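Local structure of carbohydrate binding module (Uncultured bacterium, 2W3J) at residues A55-A69 / L81-V95. The protein probably binds uronic acid sugars as a calcium-containing family 35 carbohydrate-binding module. Sequence-based numbering, arbitrary orientation.
Sequences AQIRFGNGGTSARRA and LDFPTNSNWTQWQTV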
# COMPACT_ATOMS: atom_id res chain seq x y z
N ALA A 55 -8.04 4.97 -3.77
CA ALA A 55 -7.14 4.60 -2.67
C ALA A 55 -5.99 5.60 -2.67
O ALA A 55 -5.61 6.14 -3.72
CB ALA A 55 -6.59 3.19 -2.85
N GLN A 56 -5.48 5.92 -1.50
CA GLN A 56 -4.30 6.74 -1.43
C GLN A 56 -3.22 6.03 -0.62
O GLN A 56 -3.46 5.62 0.51
CB GLN A 56 -4.63 8.08 -0.76
CG GLN A 56 -3.39 8.99 -0.66
CD GLN A 56 -3.73 10.36 -0.19
OE1 GLN A 56 -4.10 11.25 -0.99
NE2 GLN A 56 -3.64 10.57 1.10
N ILE A 57 -2.04 5.89 -1.21
CA ILE A 57 -0.93 5.22 -0.53
C ILE A 57 0.04 6.26 -0.05
O ILE A 57 0.45 7.13 -0.82
CB ILE A 57 -0.21 4.25 -1.51
CG1 ILE A 57 -1.22 3.20 -1.99
CG2 ILE A 57 0.99 3.55 -0.79
CD1 ILE A 57 -0.71 2.31 -3.20
N ARG A 58 0.37 6.23 1.25
CA ARG A 58 1.32 7.20 1.79
C ARG A 58 2.66 6.48 1.95
O ARG A 58 2.72 5.36 2.45
CB ARG A 58 0.84 7.74 3.14
CG ARG A 58 1.67 8.88 3.69
CD ARG A 58 0.97 9.50 4.93
NE ARG A 58 1.66 10.70 5.41
CZ ARG A 58 2.48 10.74 6.46
NH1 ARG A 58 2.78 9.64 7.15
NH2 ARG A 58 3.04 11.90 6.79
N PHE A 59 3.74 7.10 1.49
CA PHE A 59 5.00 6.38 1.37
C PHE A 59 6.19 7.29 1.55
O PHE A 59 6.08 8.54 1.40
CB PHE A 59 5.09 5.68 -0.02
CG PHE A 59 5.20 6.63 -1.20
CD1 PHE A 59 6.46 6.97 -1.74
CD2 PHE A 59 4.06 7.16 -1.77
CE1 PHE A 59 6.56 7.83 -2.84
CE2 PHE A 59 4.15 8.04 -2.88
CZ PHE A 59 5.40 8.36 -3.42
N GLY A 60 7.32 6.66 1.86
CA GLY A 60 8.58 7.38 1.94
C GLY A 60 9.52 6.82 0.90
O GLY A 60 9.67 5.60 0.71
N ASN A 61 10.14 7.74 0.18
CA ASN A 61 11.20 7.36 -0.76
C ASN A 61 12.15 8.54 -0.95
O ASN A 61 11.85 9.50 -1.66
CB ASN A 61 10.64 6.86 -2.11
CG ASN A 61 11.77 6.45 -3.06
OD1 ASN A 61 12.91 6.33 -2.62
ND2 ASN A 61 11.46 6.23 -4.37
N GLY A 62 13.29 8.45 -0.29
CA GLY A 62 14.36 9.46 -0.46
C GLY A 62 15.57 8.81 -1.08
O GLY A 62 16.67 9.35 -1.03
N GLY A 63 15.37 7.65 -1.71
CA GLY A 63 16.44 6.87 -2.32
C GLY A 63 16.90 7.38 -3.67
O GLY A 63 16.52 8.48 -4.13
N THR A 64 17.75 6.60 -4.33
CA THR A 64 18.40 7.13 -5.52
C THR A 64 17.49 7.05 -6.75
O THR A 64 17.78 7.67 -7.78
CB THR A 64 19.79 6.45 -5.76
OG1 THR A 64 19.65 5.05 -5.64
CG2 THR A 64 20.78 6.87 -4.67
N SER A 65 16.38 6.31 -6.68
CA SER A 65 15.48 6.27 -7.82
C SER A 65 14.03 6.02 -7.42
O SER A 65 13.74 5.74 -6.25
CB SER A 65 15.95 5.20 -8.79
OG SER A 65 15.70 3.92 -8.23
N ALA A 66 13.13 6.13 -8.40
CA ALA A 66 11.72 5.76 -8.19
C ALA A 66 11.67 4.27 -7.87
O ALA A 66 12.61 3.54 -8.19
CB ALA A 66 10.89 6.11 -9.43
N ARG A 67 10.62 3.82 -7.18
CA ARG A 67 10.47 2.41 -6.86
C ARG A 67 9.15 1.93 -7.42
O ARG A 67 8.18 1.73 -6.70
CB ARG A 67 10.53 2.20 -5.36
CG ARG A 67 11.93 2.49 -4.82
CD ARG A 67 12.10 2.07 -3.38
NE ARG A 67 13.38 2.58 -2.87
CZ ARG A 67 13.77 2.44 -1.61
NH1 ARG A 67 13.01 1.77 -0.76
NH2 ARG A 67 14.95 2.96 -1.21
N ARG A 68 9.12 1.75 -8.73
CA ARG A 68 7.87 1.39 -9.39
C ARG A 68 7.27 0.12 -8.81
O ARG A 68 7.97 -0.83 -8.48
CB ARG A 68 8.09 1.30 -10.91
CG ARG A 68 8.48 2.66 -11.50
CD ARG A 68 8.57 2.65 -13.05
NE ARG A 68 7.28 2.39 -13.70
CZ ARG A 68 6.38 3.33 -13.96
NH1 ARG A 68 6.59 4.59 -13.58
NH2 ARG A 68 5.25 3.01 -14.58
N ALA A 69 5.93 0.10 -8.69
CA ALA A 69 5.24 -1.07 -8.13
C ALA A 69 3.85 -1.15 -8.73
O ALA A 69 3.25 -0.13 -9.05
CB ALA A 69 5.11 -0.95 -6.61
N LEU A 81 2.44 2.24 -10.47
CA LEU A 81 2.67 3.56 -9.92
C LEU A 81 4.17 3.76 -9.81
O LEU A 81 4.91 2.80 -9.62
CB LEU A 81 2.04 3.69 -8.52
CG LEU A 81 0.52 3.47 -8.43
CD1 LEU A 81 0.00 3.68 -6.99
CD2 LEU A 81 -0.15 4.42 -9.38
N ASP A 82 4.61 5.00 -9.93
CA ASP A 82 6.04 5.32 -10.00
C ASP A 82 6.74 5.32 -8.62
O ASP A 82 7.86 4.83 -8.50
CB ASP A 82 6.19 6.71 -10.62
CG ASP A 82 7.60 6.99 -11.11
OD1 ASP A 82 8.18 6.12 -11.82
OD2 ASP A 82 8.14 8.09 -10.76
N PHE A 83 6.08 5.90 -7.60
CA PHE A 83 6.74 6.09 -6.29
C PHE A 83 8.09 6.79 -6.40
O PHE A 83 9.14 6.22 -6.09
CB PHE A 83 6.91 4.75 -5.56
CG PHE A 83 5.60 4.11 -5.19
CD1 PHE A 83 4.94 4.48 -4.00
CD2 PHE A 83 5.05 3.13 -5.98
CE1 PHE A 83 3.71 3.85 -3.64
CE2 PHE A 83 3.83 2.54 -5.64
CZ PHE A 83 3.17 2.90 -4.47
N PRO A 84 8.07 8.03 -6.86
CA PRO A 84 9.28 8.77 -7.12
C PRO A 84 10.04 9.05 -5.84
O PRO A 84 9.45 9.08 -4.75
CB PRO A 84 8.76 10.08 -7.69
CG PRO A 84 7.40 10.24 -7.10
CD PRO A 84 6.86 8.82 -7.14
N THR A 85 11.35 9.26 -5.98
CA THR A 85 12.12 9.76 -4.85
C THR A 85 12.04 11.29 -4.74
O THR A 85 12.00 12.01 -5.75
CB THR A 85 13.57 9.33 -4.94
OG1 THR A 85 14.30 9.96 -3.89
CG2 THR A 85 14.21 9.77 -6.28
N ASN A 86 12.04 11.82 -3.51
CA ASN A 86 12.26 13.24 -3.31
C ASN A 86 13.55 13.53 -2.52
O ASN A 86 13.75 14.66 -2.08
CB ASN A 86 11.05 13.87 -2.58
CG ASN A 86 10.83 13.26 -1.21
OD1 ASN A 86 11.61 12.39 -0.80
ND2 ASN A 86 9.79 13.71 -0.49
N SER A 87 14.40 12.52 -2.33
CA SER A 87 15.69 12.68 -1.63
C SER A 87 15.49 13.24 -0.25
O SER A 87 16.38 13.87 0.30
CB SER A 87 16.63 13.64 -2.41
OG SER A 87 16.90 13.11 -3.71
N ASN A 88 14.31 13.01 0.32
CA ASN A 88 13.99 13.59 1.61
C ASN A 88 13.08 12.64 2.40
O ASN A 88 11.84 12.64 2.23
CB ASN A 88 13.28 14.95 1.44
CG ASN A 88 13.12 15.69 2.76
OD1 ASN A 88 13.12 15.08 3.85
ND2 ASN A 88 12.93 16.98 2.68
N TRP A 89 13.70 11.85 3.26
CA TRP A 89 12.96 10.82 4.02
C TRP A 89 12.09 11.44 5.09
O TRP A 89 11.30 10.74 5.72
CB TRP A 89 13.95 9.87 4.70
CG TRP A 89 14.71 9.01 3.75
CD1 TRP A 89 16.00 9.16 3.36
CD2 TRP A 89 14.20 7.86 3.04
NE1 TRP A 89 16.34 8.17 2.46
CE2 TRP A 89 15.25 7.35 2.26
CE3 TRP A 89 12.95 7.19 3.02
CZ2 TRP A 89 15.10 6.21 1.46
CZ3 TRP A 89 12.82 6.06 2.21
CH2 TRP A 89 13.89 5.57 1.47
N THR A 90 12.25 12.75 5.34
CA THR A 90 11.37 13.42 6.31
C THR A 90 10.05 13.90 5.70
O THR A 90 9.10 14.25 6.41
CB THR A 90 12.03 14.63 7.01
OG1 THR A 90 11.94 15.80 6.17
CG2 THR A 90 13.49 14.32 7.36
N GLN A 91 10.01 13.91 4.38
CA GLN A 91 8.82 14.36 3.67
C GLN A 91 8.13 13.16 3.04
O GLN A 91 8.56 12.61 2.00
CB GLN A 91 9.19 15.40 2.61
CG GLN A 91 8.03 15.82 1.72
CD GLN A 91 6.97 16.60 2.48
OE1 GLN A 91 7.21 17.73 2.90
NE2 GLN A 91 5.80 15.99 2.67
N TRP A 92 7.09 12.70 3.70
CA TRP A 92 6.33 11.57 3.21
C TRP A 92 5.53 12.04 1.99
O TRP A 92 5.25 13.24 1.84
CB TRP A 92 5.41 11.05 4.33
CG TRP A 92 6.20 10.42 5.44
CD1 TRP A 92 6.88 11.05 6.45
CD2 TRP A 92 6.44 9.02 5.60
NE1 TRP A 92 7.51 10.11 7.26
CE2 TRP A 92 7.25 8.86 6.75
CE3 TRP A 92 6.01 7.88 4.90
CZ2 TRP A 92 7.66 7.60 7.20
CZ3 TRP A 92 6.44 6.63 5.34
CH2 TRP A 92 7.23 6.51 6.50
N GLN A 93 5.17 11.09 1.12
CA GLN A 93 4.52 11.43 -0.16
C GLN A 93 3.23 10.65 -0.24
O GLN A 93 3.03 9.69 0.51
CB GLN A 93 5.42 11.02 -1.33
CG GLN A 93 6.81 11.71 -1.30
CD GLN A 93 7.68 11.26 -2.46
OE1 GLN A 93 8.75 10.66 -2.27
NE2 GLN A 93 7.23 11.56 -3.68
N THR A 94 2.34 11.05 -1.14
CA THR A 94 1.11 10.29 -1.32
C THR A 94 0.87 10.08 -2.81
O THR A 94 1.32 10.89 -3.63
CB THR A 94 -0.11 11.00 -0.71
OG1 THR A 94 -0.19 12.34 -1.21
CG2 THR A 94 -0.01 11.05 0.82
N VAL A 95 0.24 8.97 -3.17
CA VAL A 95 -0.16 8.75 -4.55
C VAL A 95 -1.56 8.20 -4.53
O VAL A 95 -1.88 7.35 -3.70
CB VAL A 95 0.81 7.81 -5.31
CG1 VAL A 95 0.99 6.45 -4.61
CG2 VAL A 95 0.35 7.62 -6.79
O HOH W 1 9.95 10.61 0.57
O HOH W 2 18.22 10.86 -4.55
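With CG set between its backbone N and carbonyl carbon (chi1 68°), Phe59 stands its ring between two residues of 81-95: CD1 of Phe83 points edge-on at the centre of one face, and CB of Gln93 lies over the other, 3.4 Å from Phe59 CZ. The Phe59 and Phe83 planes meet at 77°, a T-shaped pair, and Ile57 CG2 and Ala69 CB pack against Phe83. The extended chain of Arg58 carries its guanidinium flat onto Trp92, the planes 15° apart; Asp122, a calcium ligand, takes a salt bridge from the same group.

The Asn61 amide ties the loops together. Its ND2 donates in the amide plane to Phe83 O (2.9 Å) and to Ser65 O (3.0 Å), while OD1 accepts from Gly63 N in an Asx turn. Phe83 O is gripped from opposite faces of its plane by Asn61 ND2 and Arg67 N. With an alanine at Asn61, Phe83 O would probably keep just the Arg67 N bond of these two, Ser65 O and Gly63 N would lose their mate, and the 61-66 loop would be likely to shift against Phe83. Thr85 OG1 bonds Gly63 O at 2.7 Å, and Gly62 CA sits over the five-membered ring of Trp89. Phe59 and Gln93 form an antiparallel hydrogen-bonded pair, joining strand 51-60 to edge strand 93-101 in the beta-sandwich characteristic of family 35 modules, with the interlocked loops at one end.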